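Local coordinates for Sec-alkylsulfatase (Pseudomonas sp., PDB 4AXH), which hydrolyses (R)-secondary-alkyl sulfates with strict inversion of configuration, using two zinc ions, to give (S)-alcohols and sulfate, at residues Asn77-Phe91 against Gln244-Thr258. Residues are numbered along the deposited sequence; the frame is centred on the assembly and turned at random. Where two conformers were deposited one is given.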
loop_
_atom_site.group_PDB
_atom_site.type_symbol
_atom_site.label_atom_id
_atom_site.label_comp_id
_atom_site.label_asym_id
_atom_site.label_seq_id
_atom_site.Cartn_x
_atom_site.Cartn_y
_atom_site.Cartn_z
ATOM N N ASN A 77 -17.365 30.279 -16.029
ATOM C CA ASN A 77 -16.014 30.318 -16.593
ATOM C C ASN A 77 -15.912 31.587 -17.473
ATOM O O ASN A 77 -16.919 32.284 -17.638
ATOM C CB ASN A 77 -15.820 29.047 -17.447
ATOM C CG ASN A 77 -14.485 28.931 -18.137
ATOM O OD1 ASN A 77 -14.300 29.367 -19.294
ATOM N ND2 ASN A 77 -13.515 28.379 -17.422
ATOM N N ALA A 78 -14.717 31.871 -18.083
ATOM C CA ALA A 78 -14.542 32.987 -19.021
ATOM C C ALA A 78 -15.440 32.814 -20.241
ATOM O O ALA A 78 -16.097 33.771 -20.663
ATOM C CB ALA A 78 -13.103 33.109 -19.451
ATOM N N GLU A 79 -15.563 31.585 -20.726
ATOM C CA GLU A 79 -16.407 31.247 -21.887
ATOM C C GLU A 79 -17.943 31.249 -21.573
ATOM O O GLU A 79 -18.748 30.874 -22.437
ATOM C CB GLU A 79 -15.970 29.888 -22.485
ATOM C CG GLU A 79 -14.538 29.833 -22.972
ATOM C CD GLU A 79 -14.301 28.644 -23.884
ATOM O OE1 GLU A 79 -14.818 28.640 -25.029
ATOM O OE2 GLU A 79 -13.605 27.703 -23.440
ATOM N N GLY A 80 -18.318 31.651 -20.347
ATOM C CA GLY A 80 -19.703 31.719 -19.883
ATOM C C GLY A 80 -20.317 30.414 -19.416
ATOM O O GLY A 80 -21.478 30.422 -18.997
ATOM N N GLN A 81 -19.558 29.268 -19.505
ATOM C CA GLN A 81 -20.017 27.930 -19.080
ATOM C C GLN A 81 -20.021 27.823 -17.545
ATOM O O GLN A 81 -19.129 28.356 -16.887
ATOM C CB GLN A 81 -19.155 26.788 -19.631
ATOM C CG GLN A 81 -18.440 27.011 -20.947
ATOM C CD GLN A 81 -17.400 25.925 -21.140
ATOM O OE1 GLN A 81 -16.267 25.994 -20.640
ATOM N NE2 GLN A 81 -17.774 24.860 -21.812
ATOM N N VAL A 82 -21.006 27.075 -16.992
ATOM C CA VAL A 82 -21.205 26.867 -15.553
ATOM C C VAL A 82 -20.066 26.036 -14.968
ATOM O O VAL A 82 -19.732 24.985 -15.514
ATOM C CB VAL A 82 -22.614 26.291 -15.196
ATOM C CG1 VAL A 82 -22.912 26.455 -13.707
ATOM C CG2 VAL A 82 -23.709 26.964 -16.012
ATOM N N VAL A 83 -19.462 26.554 -13.883
ATOM C CA VAL A 83 -18.348 25.968 -13.132
ATOM C C VAL A 83 -18.876 25.327 -11.841
ATOM O O VAL A 83 -18.438 24.231 -11.477
ATOM C CB VAL A 83 -17.241 27.044 -12.840
ATOM C CG1 VAL A 83 -16.223 26.580 -11.800
ATOM C CG2 VAL A 83 -16.528 27.433 -14.110
ATOM N N TRP A 84 -19.780 26.061 -11.138
ATOM C CA TRP A 84 -20.355 25.688 -9.865
ATOM C C TRP A 84 -21.798 26.144 -9.822
ATOM O O TRP A 84 -22.068 27.335 -10.006
ATOM C CB TRP A 84 -19.578 26.374 -8.731
ATOM C CG TRP A 84 -19.891 25.836 -7.362
ATOM C CD1 TRP A 84 -20.626 26.442 -6.382
ATOM C CD2 TRP A 84 -19.476 24.566 -6.829
ATOM N NE1 TRP A 84 -20.678 25.633 -5.260
ATOM C CE2 TRP A 84 -19.982 24.477 -5.511
ATOM C CE3 TRP A 84 -18.720 23.498 -7.339
ATOM C CZ2 TRP A 84 -19.709 23.388 -4.685
ATOM C CZ3 TRP A 84 -18.477 22.406 -6.526
ATOM C CH2 TRP A 84 -18.952 22.361 -5.215
ATOM N N ASP A 85 -22.720 25.205 -9.557
ATOM C CA ASP A 85 -24.160 25.458 -9.492
ATOM C C ASP A 85 -24.750 24.865 -8.215
ATOM O O ASP A 85 -24.761 23.646 -8.042
ATOM C CB ASP A 85 -24.864 24.881 -10.750
ATOM C CG ASP A 85 -26.235 25.458 -11.080
ATOM O OD1 ASP A 85 -26.770 26.253 -10.250
ATOM O OD2 ASP A 85 -26.781 25.106 -12.165
ATOM N N MET A 86 -25.195 25.735 -7.311
ATOM C CA MET A 86 -25.822 25.355 -6.041
ATOM C C MET A 86 -27.349 25.231 -6.206
ATOM O O MET A 86 -27.972 24.447 -5.493
ATOM C CB MET A 86 -25.475 26.360 -4.936
ATOM C CG MET A 86 -24.195 26.025 -4.221
ATOM S SD MET A 86 -24.253 24.485 -3.243
ATOM C CE MET A 86 -25.507 24.934 -2.080
ATOM N N GLY A 87 -27.911 25.965 -7.176
ATOM C CA GLY A 87 -29.323 25.953 -7.524
ATOM C C GLY A 87 -29.832 24.593 -7.968
ATOM O O GLY A 87 -31.037 24.343 -7.902
ATOM N N ALA A 88 -28.925 23.693 -8.408
ATOM C CA ALA A 88 -29.291 22.347 -8.836
ATOM C C ALA A 88 -29.710 21.431 -7.655
ATOM O O ALA A 88 -30.434 20.454 -7.866
ATOM C CB ALA A 88 -28.144 21.725 -9.599
ATOM N N TYR A 89 -29.274 21.768 -6.417
ATOM C CA TYR A 89 -29.562 21.015 -5.203
ATOM C C TYR A 89 -30.741 21.560 -4.376
ATOM O O TYR A 89 -30.860 21.243 -3.193
ATOM C CB TYR A 89 -28.291 20.850 -4.364
ATOM C CG TYR A 89 -27.198 20.113 -5.096
ATOM C CD1 TYR A 89 -27.213 18.723 -5.202
ATOM C CD2 TYR A 89 -26.143 20.803 -5.690
ATOM C CE1 TYR A 89 -26.215 18.037 -5.907
ATOM C CE2 TYR A 89 -25.134 20.129 -6.387
ATOM C CZ TYR A 89 -25.182 18.746 -6.506
ATOM O OH TYR A 89 -24.196 18.081 -7.195
ATOM N N GLN A 90 -31.642 22.327 -5.023
ATOM C CA GLN A 90 -32.831 22.935 -4.416
ATOM C C GLN A 90 -33.808 21.911 -3.800
ATOM O O GLN A 90 -34.389 22.190 -2.750
ATOM C CB GLN A 90 -33.555 23.818 -5.426
ATOM C CG GLN A 90 -34.322 24.954 -4.762
ATOM C CD GLN A 90 -33.549 26.239 -4.778
ATOM O OE1 GLN A 90 -33.868 27.158 -5.546
ATOM N NE2 GLN A 90 -32.529 26.341 -3.925
ATOM N N PHE A 91 -33.955 20.728 -4.430
ATOM C CA PHE A 91 -34.808 19.622 -3.973
ATOM C C PHE A 91 -34.509 19.164 -2.534
ATOM O O PHE A 91 -35.367 18.529 -1.899
ATOM C CB PHE A 91 -34.710 18.430 -4.950
ATOM C CG PHE A 91 -33.323 17.845 -5.096
ATOM C CD1 PHE A 91 -32.388 18.417 -5.953
ATOM C CD2 PHE A 91 -32.958 16.707 -4.405
ATOM C CE1 PHE A 91 -31.106 17.871 -6.084
ATOM C CE2 PHE A 91 -31.679 16.166 -4.543
ATOM C CZ PHE A 91 -30.755 16.758 -5.368
ATOM N N GLN A 244 -27.584 12.227 -8.621
ATOM C CA GLN A 244 -26.547 12.833 -7.794
ATOM C C GLN A 244 -27.119 13.766 -6.742
ATOM O O GLN A 244 -27.870 14.673 -7.079
ATOM C CB GLN A 244 -25.527 13.572 -8.660
ATOM C CG GLN A 244 -24.085 13.482 -8.145
ATOM C CD GLN A 244 -23.727 14.624 -7.237
ATOM O OE1 GLN A 244 -24.317 15.713 -7.278
ATOM N NE2 GLN A 244 -22.747 14.407 -6.408
ATOM N N VAL A 245 -26.777 13.550 -5.461
ATOM C CA VAL A 245 -27.299 14.396 -4.393
ATOM C C VAL A 245 -26.237 15.140 -3.573
ATOM O O VAL A 245 -26.508 16.246 -3.095
ATOM C CB VAL A 245 -28.346 13.700 -3.475
ATOM C CG1 VAL A 245 -29.567 13.259 -4.262
ATOM C CG2 VAL A 245 -27.751 12.538 -2.688
ATOM N N ASP A 246 -25.052 14.521 -3.372
ATOM C CA ASP A 246 -23.975 15.058 -2.544
ATOM C C ASP A 246 -22.681 14.274 -2.763
ATOM O O ASP A 246 -22.695 13.190 -3.355
ATOM C CB ASP A 246 -24.390 14.959 -1.047
ATOM C CG ASP A 246 -23.604 15.851 -0.112
ATOM O OD1 ASP A 246 -23.673 17.083 -0.276
ATOM O OD2 ASP A 246 -22.961 15.314 0.822
ATOM N N SER A 247 -21.562 14.819 -2.252
ATOM C CA SER A 247 -20.269 14.148 -2.328
ATOM C C SER A 247 -19.570 14.024 -0.953
ATOM O O SER A 247 -18.344 13.866 -0.884
ATOM C CB SER A 247 -19.378 14.743 -3.414
ATOM O OG SER A 247 -19.841 14.363 -4.701
ATOM N N GLY A 248 -20.377 14.005 0.112
ATOM C CA GLY A 248 -19.921 13.786 1.475
ATOM C C GLY A 248 -19.302 14.998 2.096
ATOM O O GLY A 248 -19.887 15.577 3.005
ATOM N N LEU A 249 -18.126 15.398 1.600
ATOM C CA LEU A 249 -17.409 16.563 2.115
ATOM C C LEU A 249 -17.691 17.833 1.331
ATOM O O LEU A 249 -17.108 18.885 1.627
ATOM C CB LEU A 249 -15.896 16.291 2.180
ATOM C CG LEU A 249 -15.450 15.102 2.996
ATOM C CD1 LEU A 249 -13.969 14.866 2.799
ATOM C CD2 LEU A 249 -15.788 15.294 4.473
ATOM N N PHE A 250 -18.538 17.718 0.294
ATOM C CA PHE A 250 -18.988 18.797 -0.614
ATOM C C PHE A 250 -20.096 18.277 -1.489
ATOM O O PHE A 250 -20.459 17.110 -1.377
ATOM C CB PHE A 250 -17.844 19.355 -1.484
ATOM C CG PHE A 250 -16.905 18.304 -2.037
ATOM C CD1 PHE A 250 -17.205 17.636 -3.219
ATOM C CD2 PHE A 250 -15.733 17.964 -1.357
ATOM C CE1 PHE A 250 -16.383 16.620 -3.683
ATOM C CE2 PHE A 250 -14.903 16.958 -1.836
ATOM C CZ PHE A 250 -15.242 16.288 -2.989
ATOM N N LYS A 251 -20.620 19.117 -2.378
ATOM C CA LYS A 251 -21.709 18.725 -3.274
ATOM C C LYS A 251 -21.224 17.869 -4.445
ATOM O O LYS A 251 -21.757 16.788 -4.654
ATOM C CB LYS A 251 -22.499 19.957 -3.760
ATOM C CG LYS A 251 -23.110 20.874 -2.675
ATOM C CD LYS A 251 -24.005 20.175 -1.650
ATOM C CE LYS A 251 -25.339 19.693 -2.168
ATOM N NZ LYS A 251 -25.767 18.449 -1.480
ATOM N N THR A 252 -20.213 18.348 -5.199
ATOM C CA THR A 252 -19.662 17.709 -6.413
ATOM C C THR A 252 -18.354 18.416 -6.755
ATOM O O THR A 252 -18.011 19.391 -6.072
ATOM C CB THR A 252 -20.674 17.843 -7.618
ATOM O OG1 THR A 252 -20.140 17.227 -8.821
ATOM C CG2 THR A 252 -21.095 19.296 -7.879
ATOM N N THR A 253 -17.653 17.960 -7.818
ATOM C CA THR A 253 -16.439 18.630 -8.284
ATOM C C THR A 253 -16.760 19.766 -9.232
ATOM O O THR A 253 -17.775 19.746 -9.941
ATOM C CB THR A 253 -15.378 17.660 -8.889
ATOM O OG1 THR A 253 -15.941 16.879 -9.954
ATOM C CG2 THR A 253 -14.705 16.771 -7.828
ATOM N N ALA A 254 -15.869 20.765 -9.245
ATOM C CA ALA A 254 -15.986 21.938 -10.104
ATOM C C ALA A 254 -15.823 21.500 -11.557
ATOM O O ALA A 254 -15.001 20.631 -11.880
ATOM C CB ALA A 254 -14.949 22.979 -9.724
ATOM N N THR A 255 -16.658 22.077 -12.418
ATOM C CA THR A 255 -16.706 21.775 -13.837
ATOM C C THR A 255 -16.189 22.918 -14.725
ATOM O O THR A 255 -16.342 24.084 -14.375
ATOM C CB THR A 255 -18.115 21.249 -14.200
ATOM O OG1 THR A 255 -18.117 20.862 -15.557
ATOM C CG2 THR A 255 -19.230 22.269 -13.963
ATOM N N ASN A 256 -15.578 22.574 -15.874
ATOM C CA ASN A 256 -15.096 23.504 -16.903
ATOM C C ASN A 256 -14.232 24.662 -16.342
ATOM O O ASN A 256 -14.329 25.812 -16.802
ATOM C CB ASN A 256 -16.303 24.045 -17.715
ATOM C CG ASN A 256 -17.198 22.981 -18.296
ATOM O OD1 ASN A 256 -16.792 22.233 -19.184
ATOM N ND2 ASN A 256 -18.443 22.897 -17.807
ATOM N N ALA A 257 -13.363 24.358 -15.375
ATOM C CA ALA A 257 -12.591 25.419 -14.746
ATOM C C ALA A 257 -11.068 25.336 -14.860
ATOM O O ALA A 257 -10.523 24.393 -15.454
ATOM C CB ALA A 257 -13.028 25.570 -13.315
ATOM N N THR A 258 -10.376 26.344 -14.309
ATOM C CA THR A 258 -8.926 26.406 -14.414
ATOM C C THR A 258 -8.226 26.102 -13.075
ATOM O O THR A 258 -8.541 26.739 -12.064
ATOM C CB THR A 258 -8.530 27.761 -15.016
ATOM O OG1 THR A 258 -8.927 28.777 -14.100
ATOM C CG2 THR A 258 -9.227 28.044 -16.342
#
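Thr255 N donates to Val83 O over 2.9 Å. A classic beta bulge sets Val83 and Trp84 together opposite Ile75 of strand 74-76, where the chain turns its corner. A weak, long bond from Asn256 ND2 to Val82 O follows, while Thr255 OG1 turns to Tyr535. At the other end Tyr89 OH donates to Gln244 OE1, modelled at 2.4 Å, a length too short to take literally although the pairing is clear; OE1 sits at the ring edge, in its plane, with the amide turned 76° from the ring. The other arm, Gln244 NE2, reaches Lys251 O at 3.1 Å, a carbonyl that also accepts from Ser247 OG.

Lys251 lies along one face of Tyr89. Successive bends from chi2 to chi4 fold its chain back over the ring: Lys251 CE lies 3.7 Å from the centroid of the Tyr89 ring in a CH-pi contact, with NZ off-centre in a cation-pi one. The ammonium is gripped by Val245 O, by Asp246 OD1 in a 2.8 Å salt bridge from Lys251 NZ, and by Ala109 O of helix 103-111. Met86 SD packs across Lys251 CG, and Val245 CG1 touches the edge of Phe91 at CE2.

Between the two ends, Trp84 brings its CZ3 edge to Thr252 O at 3.1 Å, while its NE1 bonds Gly129 O. Val83 CG1 meets Ala257 CB at 3.7 Å, near helix 153-164.

The buried lysine charge is probably balanced by Asp246; Lys251 joins this metallo-beta-lactamase loop to Tyr89, Val83 and Trp84 join it to the hairpin, and Thr253's side chain lies about 7 Å from those of sulfate-binding Gln232 and Tyr417, beside the active site.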